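Local coordinates for protein heat shock protease HtrA (Thermotoga maritima, PDB 1L1J) that probably cuts polypeptides as a serine endopeptidase of the heat-shock response, working without ATP, the part described here being its trypsin-like protease domain, at residues V84-L87 with K91-A94; I105-I110 with K220-T225. All coordinates share one frame; numbering follows the deposited sequence.

Contact 1 of 2, residues V84-L87 with K91-A94; sequences VTML and KYDA
V84 and Y92 form an antiparallel hydrogen-bonded pair in the beta hairpin made by strands 83-85 and 91-93, with 91-93 an edge strand of the sheet within this chain. Two backbone bonds close the pair. V84 N donates to Y92 O almost in line, with an angle of 173° at the hydrogen, though it sits above the plane of that carbonyl. Y92 N returns a bond to V84 O at 2.8 Å. This second carbonyl also receives a CA-H...O contact from K91 CA at 3.5 Å and lies at the edge of the Y92 ring, near its plane.

The apolar contacts gather on the face that carries V84 and Y92. There V84 CG2 meets A94 CB at 3.9 Å, and I110 comes up against V84, Y92 and A94 together. M86 adds a Met-aromatic contact: its SD approaches CE1 of Y92 to 4.1 Å, standing 5.0 Å from the ring centroid and lying obliquely to it. Chi2 of M86 is extended (-176°), which carries SD out from the backbone to the ring. Y92 OH is held by S90 OG, and F117 meets the ring with its plane turned by about 80°.

On the face of T85 and K91, the non-hydrogen-bonded pair, the two side chains run side by side. Here T85 OG1 lies 4.0 Å from K91 CD, an approach to the lysine's aliphatic part.

The hairpin therefore relies on backbone polarity for its pairing, while sulfur, ring and methyl groups cover one face and a lysine chain borders the other.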
ATOM      1  N   VAL A  84      -4.683 -11.787  -5.149  1.00 63.06           N
ATOM      2  CA  VAL A  84      -4.671 -11.225  -3.805  1.00 60.90           C
ATOM      3  C   VAL A  84      -4.514 -12.312  -2.750  1.00 61.09           C
ATOM      4  O   VAL A  84      -5.297 -13.261  -2.705  1.00 61.88           O
ATOM      5  CB  VAL A  84      -5.965 -10.430  -3.520  1.00 58.44           C
ATOM      6  CG1 VAL A  84      -6.173 -10.267  -2.017  1.00 56.05           C
ATOM      7  CG2 VAL A  84      -5.869  -9.068  -4.171  1.00 56.57           C
ATOM      8  N   THR A  85      -3.504 -12.172  -1.899  1.00 59.35           N
ATOM      9  CA  THR A  85      -3.272 -13.157  -0.848  1.00 58.74           C
ATOM     10  C   THR A  85      -3.502 -12.517   0.536  1.00 58.70           C
ATOM     11  O   THR A  85      -3.092 -11.380   0.780  1.00 58.23           O
ATOM     12  CB  THR A  85      -1.834 -13.733  -0.947  1.00 58.13           C
ATOM     13  OG1 THR A  85      -1.551 -14.099  -2.307  1.00 56.63           O
ATOM     14  CG2 THR A  85      -1.694 -14.962  -0.057  1.00 55.70           C
ATOM     15  N   MET A  86      -4.163 -13.245   1.435  1.00 57.49           N
ATOM     16  CA  MET A  86      -4.456 -12.725   2.767  1.00 57.68           C
ATOM     17  C   MET A  86      -3.654 -13.351   3.905  1.00 58.30           C
ATOM     18  O   MET A  86      -2.983 -14.372   3.738  1.00 57.81           O
ATOM     19  CB  MET A  86      -5.949 -12.874   3.079  1.00 57.61           C
ATOM     20  CG  MET A  86      -6.810 -11.677   2.699  1.00 56.62           C
ATOM     21  SD  MET A  86      -8.534 -11.898   3.213  1.00 56.27           S
ATOM     22  CE  MET A  86      -8.537 -11.333   4.933  1.00 53.49           C
ATOM     23  N   LEU A  87      -3.744 -12.723   5.073  1.00 58.61           N
ATOM     24  CA  LEU A  87      -3.026 -13.190   6.243  1.00 59.12           C
ATOM     25  C   LEU A  87      -3.461 -14.570   6.692  1.00 59.64           C
ATOM     26  O   LEU A  87      -2.629 -15.348   7.159  1.00 60.02           O
ATOM     27  CB  LEU A  87      -3.189 -12.212   7.412  1.00 58.66           C
ATOM     28  CG  LEU A  87      -1.960 -11.393   7.818  1.00 56.95           C
ATOM     29  CD1 LEU A  87      -2.242 -10.727   9.147  1.00 57.04           C
ATOM     30  CD2 LEU A  87      -0.731 -12.284   7.931  1.00 55.18           C
ATOM     31  N   LYS A  91      -6.437 -17.328  -0.785  1.00 60.96           N
ATOM     32  CA  LYS A  91      -6.093 -16.571  -1.989  1.00 61.53           C
ATOM     33  C   LYS A  91      -7.349 -16.140  -2.754  1.00 62.87           C
ATOM     34  O   LYS A  91      -8.411 -16.755  -2.616  1.00 64.73           O
ATOM     35  CB  LYS A  91      -5.161 -17.400  -2.885  1.00 60.03           C
ATOM     36  CG  LYS A  91      -3.911 -17.894  -2.155  1.00 58.76           C
ATOM     37  CD  LYS A  91      -2.646 -17.908  -3.020  1.00 58.33           C
ATOM     38  CE  LYS A  91      -1.452 -18.467  -2.210  1.00 60.01           C
ATOM     39  NZ  LYS A  91      -0.138 -18.568  -2.939  1.00 56.68           N
ATOM     40  N   TYR A  92      -7.240 -15.067  -3.534  1.00 63.11           N
ATOM     41  CA  TYR A  92      -8.385 -14.562  -4.287  1.00 63.61           C
ATOM     42  C   TYR A  92      -8.020 -13.926  -5.612  1.00 64.96           C
ATOM     43  O   TYR A  92      -6.847 -13.743  -5.949  1.00 64.28           O
ATOM     44  CB  TYR A  92      -9.152 -13.507  -3.486  1.00 62.86           C
ATOM     45  CG  TYR A  92      -9.576 -13.937  -2.112  1.00 63.05           C
ATOM     46  CD1 TYR A  92      -8.638 -14.128  -1.105  1.00 62.17           C
ATOM     47  CD2 TYR A  92     -10.918 -14.182  -1.820  1.00 64.05           C
ATOM     48  CE1 TYR A  92      -9.018 -14.553   0.157  1.00 63.76           C
ATOM     49  CE2 TYR A  92     -11.315 -14.608  -0.555  1.00 64.07           C
ATOM     50  CZ  TYR A  92     -10.356 -14.795   0.428  1.00 64.39           C
ATOM     51  OH  TYR A  92     -10.722 -15.244   1.676  1.00 64.07           O
ATOM     52  N   ASP A  93      -9.062 -13.579  -6.353  1.00 66.99           N
ATOM     53  CA  ASP A  93      -8.922 -12.926  -7.639  1.00 69.33           C
ATOM     54  C   ASP A  93      -9.637 -11.605  -7.502  1.00 69.67           C
ATOM     55  O   ASP A  93     -10.805 -11.559  -7.121  1.00 70.65           O
ATOM     56  CB  ASP A  93      -9.561 -13.763  -8.746  1.00 70.69           C
ATOM     57  CG  ASP A  93      -8.621 -14.827  -9.286  1.00 72.08           C
ATOM     58  OD1 ASP A  93      -7.793 -14.502 -10.174  1.00 71.95           O
ATOM     59  OD2 ASP A  93      -8.705 -15.983  -8.809  1.00 72.86           O
ATOM     60  N   ALA A  94      -8.919 -10.531  -7.799  1.00 69.78           N
ATOM     61  CA  ALA A  94      -9.470  -9.195  -7.690  1.00 69.89           C
ATOM     62  C   ALA A  94      -9.870  -8.632  -9.036  1.00 70.26           C
ATOM     63  O   ALA A  94      -9.272  -8.956 -10.071  1.00 69.34           O
ATOM     64  CB  ALA A  94      -8.454  -8.283  -7.047  1.00 70.96           C
TER

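Contact 2 of 2, residues I105-I110 with K220-T225; sequences IAVIKI and KKFLDT
F222 packs its ring against I105 where helix 216-223 lies against strand 105-109 of a trypsin-like, chymotrypsin-fold protease domain. The contact is apolar and buried. I105 CG2 makes the nearest approach, 3.5 Å from F222 CD2, while I105 CB stands over one ring face, displaced toward the rim. Farther back, I105 CD1 reaches F222 CB at 4.0 Å, the two side chains running antiparallel and overlapping. With CG anti to the backbone N (chi1 167°), F222 carries its ring from the helix toward the strand.

V107 lies two residues farther along the strand. Its CG1 sits at the edge of the ring, 4.5 Å from F222 CE2, and its CB meets L223 CD2. F63 touches both V107 and L223, adding strand 54-64 to this apolar cluster. Replacing F222 by an alanine would probably leave a gap beside I105 CG2 and V107 CG1, with CB alone still meeting I105. I105 directly follows D104, the predicted charge-relay aspartate, and its side chain lies near that residue's without touching it. Beyond the ring, the backbone of F222 is gripped as well: its O accepts from T225 N and from T225 OG1, the hydroxyl 2.7 Å away.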
ATOM      1  N   ILE A 105      -3.490   5.986  -7.033  1.00 55.72           N
ATOM      2  CA  ILE A 105      -4.441   5.303  -6.163  1.00 55.32           C
ATOM      3  C   ILE A 105      -5.068   4.233  -7.048  1.00 57.00           C
ATOM      4  O   ILE A 105      -5.090   4.374  -8.273  1.00 56.33           O
ATOM      5  CB  ILE A 105      -5.561   6.243  -5.672  1.00 54.45           C
ATOM      6  CG1 ILE A 105      -4.971   7.350  -4.800  1.00 55.90           C
ATOM      7  CG2 ILE A 105      -6.596   5.460  -4.888  1.00 52.27           C
ATOM      8  CD1 ILE A 105      -6.015   8.290  -4.200  1.00 56.20           C
ATOM      9  N   ALA A 106      -5.574   3.165  -6.443  1.00 58.44           N
ATOM     10  CA  ALA A 106      -6.187   2.097  -7.216  1.00 59.59           C
ATOM     11  C   ALA A 106      -7.018   1.203  -6.321  1.00 60.55           C
ATOM     12  O   ALA A 106      -6.546   0.745  -5.290  1.00 61.63           O
ATOM     13  CB  ALA A 106      -5.109   1.280  -7.916  1.00 58.56           C
ATOM     14  N   VAL A 107      -8.262   0.959  -6.718  1.00 62.30           N
ATOM     15  CA  VAL A 107      -9.144   0.109  -5.936  1.00 64.62           C
ATOM     16  C   VAL A 107      -9.377  -1.242  -6.620  1.00 66.71           C
ATOM     17  O   VAL A 107      -9.476  -1.342  -7.846  1.00 66.44           O
ATOM     18  CB  VAL A 107     -10.496   0.805  -5.666  1.00 64.32           C
ATOM     19  CG1 VAL A 107     -11.223   1.058  -6.974  1.00 65.88           C
ATOM     20  CG2 VAL A 107     -11.333  -0.043  -4.719  1.00 64.25           C
ATOM     21  N   ILE A 108      -9.466  -2.277  -5.795  1.00 68.45           N
ATOM     22  CA  ILE A 108      -9.640  -3.637  -6.253  1.00 69.66           C
ATOM     23  C   ILE A 108     -10.812  -4.282  -5.518  1.00 71.52           C
ATOM     24  O   ILE A 108     -11.278  -3.748  -4.512  1.00 71.75           O
ATOM     25  CB  ILE A 108      -8.321  -4.398  -6.016  1.00 70.68           C
ATOM     26  CG1 ILE A 108      -7.656  -4.672  -7.362  1.00 70.34           C
ATOM     27  CG2 ILE A 108      -8.547  -5.642  -5.159  1.00 72.59           C
ATOM     28  CD1 ILE A 108      -7.299  -3.414  -8.115  1.00 70.35           C
ATOM     29  N   LYS A 109     -11.288  -5.421  -6.022  1.00 73.65           N
ATOM     30  CA  LYS A 109     -12.430  -6.107  -5.414  1.00 75.98           C
ATOM     31  C   LYS A 109     -12.329  -7.641  -5.385  1.00 77.06           C
ATOM     32  O   LYS A 109     -12.083  -8.297  -6.407  1.00 76.68           O
ATOM     33  CB  LYS A 109     -13.715  -5.684  -6.139  1.00 76.58           C
ATOM     34  CG  LYS A 109     -14.994  -6.288  -5.587  1.00 77.08           C
ATOM     35  CD  LYS A 109     -15.243  -5.856  -4.158  1.00 78.28           C
ATOM     36  CE  LYS A 109     -16.615  -6.311  -3.684  1.00 79.70           C
ATOM     37  NZ  LYS A 109     -16.785  -7.798  -3.722  1.00 79.90           N
ATOM     38  N   ILE A 110     -12.535  -8.193  -4.193  1.00 77.88           N
ATOM     39  CA  ILE A 110     -12.478  -9.629  -3.961  1.00 79.02           C
ATOM     40  C   ILE A 110     -13.847 -10.223  -3.607  1.00 81.26           C
ATOM     41  O   ILE A 110     -14.565  -9.723  -2.738  1.00 80.63           O
ATOM     42  CB  ILE A 110     -11.457  -9.947  -2.844  1.00 77.63           C
ATOM     43  CG1 ILE A 110     -10.126 -10.332  -3.469  1.00 77.08           C
ATOM     44  CG2 ILE A 110     -11.952 -11.063  -1.958  1.00 78.72           C
ATOM     45  CD1 ILE A 110      -9.548  -9.265  -4.322  1.00 76.54           C
ATOM     46  N   LYS A 220     -10.317   9.495  -0.669  1.00 56.72           N
ATOM     47  CA  LYS A 220     -11.774   9.580  -0.550  1.00 57.90           C
ATOM     48  C   LYS A 220     -12.357  10.334  -1.752  1.00 59.27           C
ATOM     49  O   LYS A 220     -13.363   9.926  -2.329  1.00 59.28           O
ATOM     50  CB  LYS A 220     -12.174  10.312   0.736  1.00 56.79           C
ATOM     51  CG  LYS A 220     -11.824   9.602   2.029  1.00 57.23           C
ATOM     52  CD  LYS A 220     -12.271  10.447   3.204  1.00 56.92           C
ATOM     53  CE  LYS A 220     -11.715   9.947   4.521  1.00 57.46           C
ATOM     54  NZ  LYS A 220     -11.850  11.009   5.565  1.00 56.98           N
ATOM     55  N   LYS A 221     -11.728  11.444  -2.122  1.00 59.71           N
ATOM     56  CA  LYS A 221     -12.202  12.203  -3.260  1.00 61.96           C
ATOM     57  C   LYS A 221     -12.090  11.334  -4.506  1.00 62.00           C
ATOM     58  O   LYS A 221     -12.839  11.523  -5.463  1.00 63.94           O
ATOM     59  CB  LYS A 221     -11.392  13.495  -3.441  1.00 64.50           C
ATOM     60  CG  LYS A 221     -11.540  14.478  -2.278  1.00 67.99           C
ATOM     61  CD  LYS A 221     -10.865  15.830  -2.543  1.00 70.40           C
ATOM     62  CE  LYS A 221     -10.957  16.733  -1.306  1.00 70.81           C
ATOM     63  NZ  LYS A 221     -10.521  18.138  -1.559  1.00 72.04           N
ATOM     64  N   PHE A 222     -11.161  10.384  -4.505  1.00 60.76           N
ATOM     65  CA  PHE A 222     -11.017   9.505  -5.659  1.00 60.64           C
ATOM     66  C   PHE A 222     -12.112   8.458  -5.616  1.00 61.12           C
ATOM     67  O   PHE A 222     -12.862   8.287  -6.573  1.00 60.05           O
ATOM     68  CB  PHE A 222      -9.670   8.786  -5.667  1.00 58.81           C
ATOM     69  CG  PHE A 222      -9.611   7.654  -6.655  1.00 57.67           C
ATOM     70  CD1 PHE A 222      -9.537   7.907  -8.022  1.00 56.49           C
ATOM     71  CD2 PHE A 222      -9.688   6.331  -6.219  1.00 57.24           C
ATOM     72  CE1 PHE A 222      -9.545   6.860  -8.943  1.00 55.90           C
ATOM     73  CE2 PHE A 222      -9.698   5.275  -7.128  1.00 57.01           C
ATOM     74  CZ  PHE A 222      -9.626   5.540  -8.497  1.00 56.66           C
ATOM     75  N   LEU A 223     -12.186   7.750  -4.497  1.00 62.07           N
ATOM     76  CA  LEU A 223     -13.188   6.716  -4.331  1.00 63.22           C
ATOM     77  C   LEU A 223     -14.550   7.215  -4.764  1.00 64.24           C
ATOM     78  O   LEU A 223     -15.266   6.526  -5.482  1.00 65.02           O
ATOM     79  CB  LEU A 223     -13.251   6.248  -2.871  1.00 61.92           C
ATOM     80  CG  LEU A 223     -12.161   5.284  -2.389  1.00 60.98           C
ATOM     81  CD1 LEU A 223     -12.499   4.787  -0.991  1.00 59.87           C
ATOM     82  CD2 LEU A 223     -12.052   4.108  -3.342  1.00 60.90           C
ATOM     83  N   ASP A 224     -14.905   8.421  -4.343  1.00 65.87           N
ATOM     84  CA  ASP A 224     -16.202   8.973  -4.702  1.00 68.83           C
ATOM     85  C   ASP A 224     -16.460   9.051  -6.203  1.00 71.58           C
ATOM     86  O   ASP A 224     -17.616   9.104  -6.618  1.00 72.80           O
ATOM     87  CB  ASP A 224     -16.393  10.351  -4.066  1.00 67.72           C
ATOM     88  CG  ASP A 224     -16.593  10.270  -2.561  1.00 68.55           C
ATOM     89  OD1 ASP A 224     -17.296   9.343  -2.099  1.00 67.23           O
ATOM     90  OD2 ASP A 224     -16.060  11.136  -1.838  1.00 70.26           O
ATOM     91  N   THR A 225     -15.401   9.048  -7.015  1.00 73.49           N
ATOM     92  CA  THR A 225     -15.564   9.112  -8.467  1.00 75.05           C
ATOM     93  C   THR A 225     -15.777   7.716  -9.055  1.00 77.19           C
ATOM     94  O   THR A 225     -16.022   7.562 -10.248  1.00 77.07           O
ATOM     95  CB  THR A 225     -14.336   9.763  -9.172  1.00 75.03           C
ATOM     96  OG1 THR A 225     -13.234   8.847  -9.180  1.00 74.45           O
ATOM     97  CG2 THR A 225     -13.925  11.048  -8.458  1.00 73.90           C
TER

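Overall arrangement
Contact 1 lies partly buried at one margin of the seven-stranded antiparallel sheet, whereas contact 2 is largely buried and joins that sheet to the helix near the end of the modelled chain. Their chemistry follows their places: the hairpin pairs main chains that are close in sequence, while the helix and strand, more than a hundred residues apart, meet through hydrocarbon alone. The centres of contact 1 and contact 2 are about 18 Å apart. The segments nevertheless touch, A94 of contact 1 packing on I108 of contact 2. Segment 105-110 thus faces the hairpin near its I110 end and the helix near I105, beside the predicted catalytic aspartate.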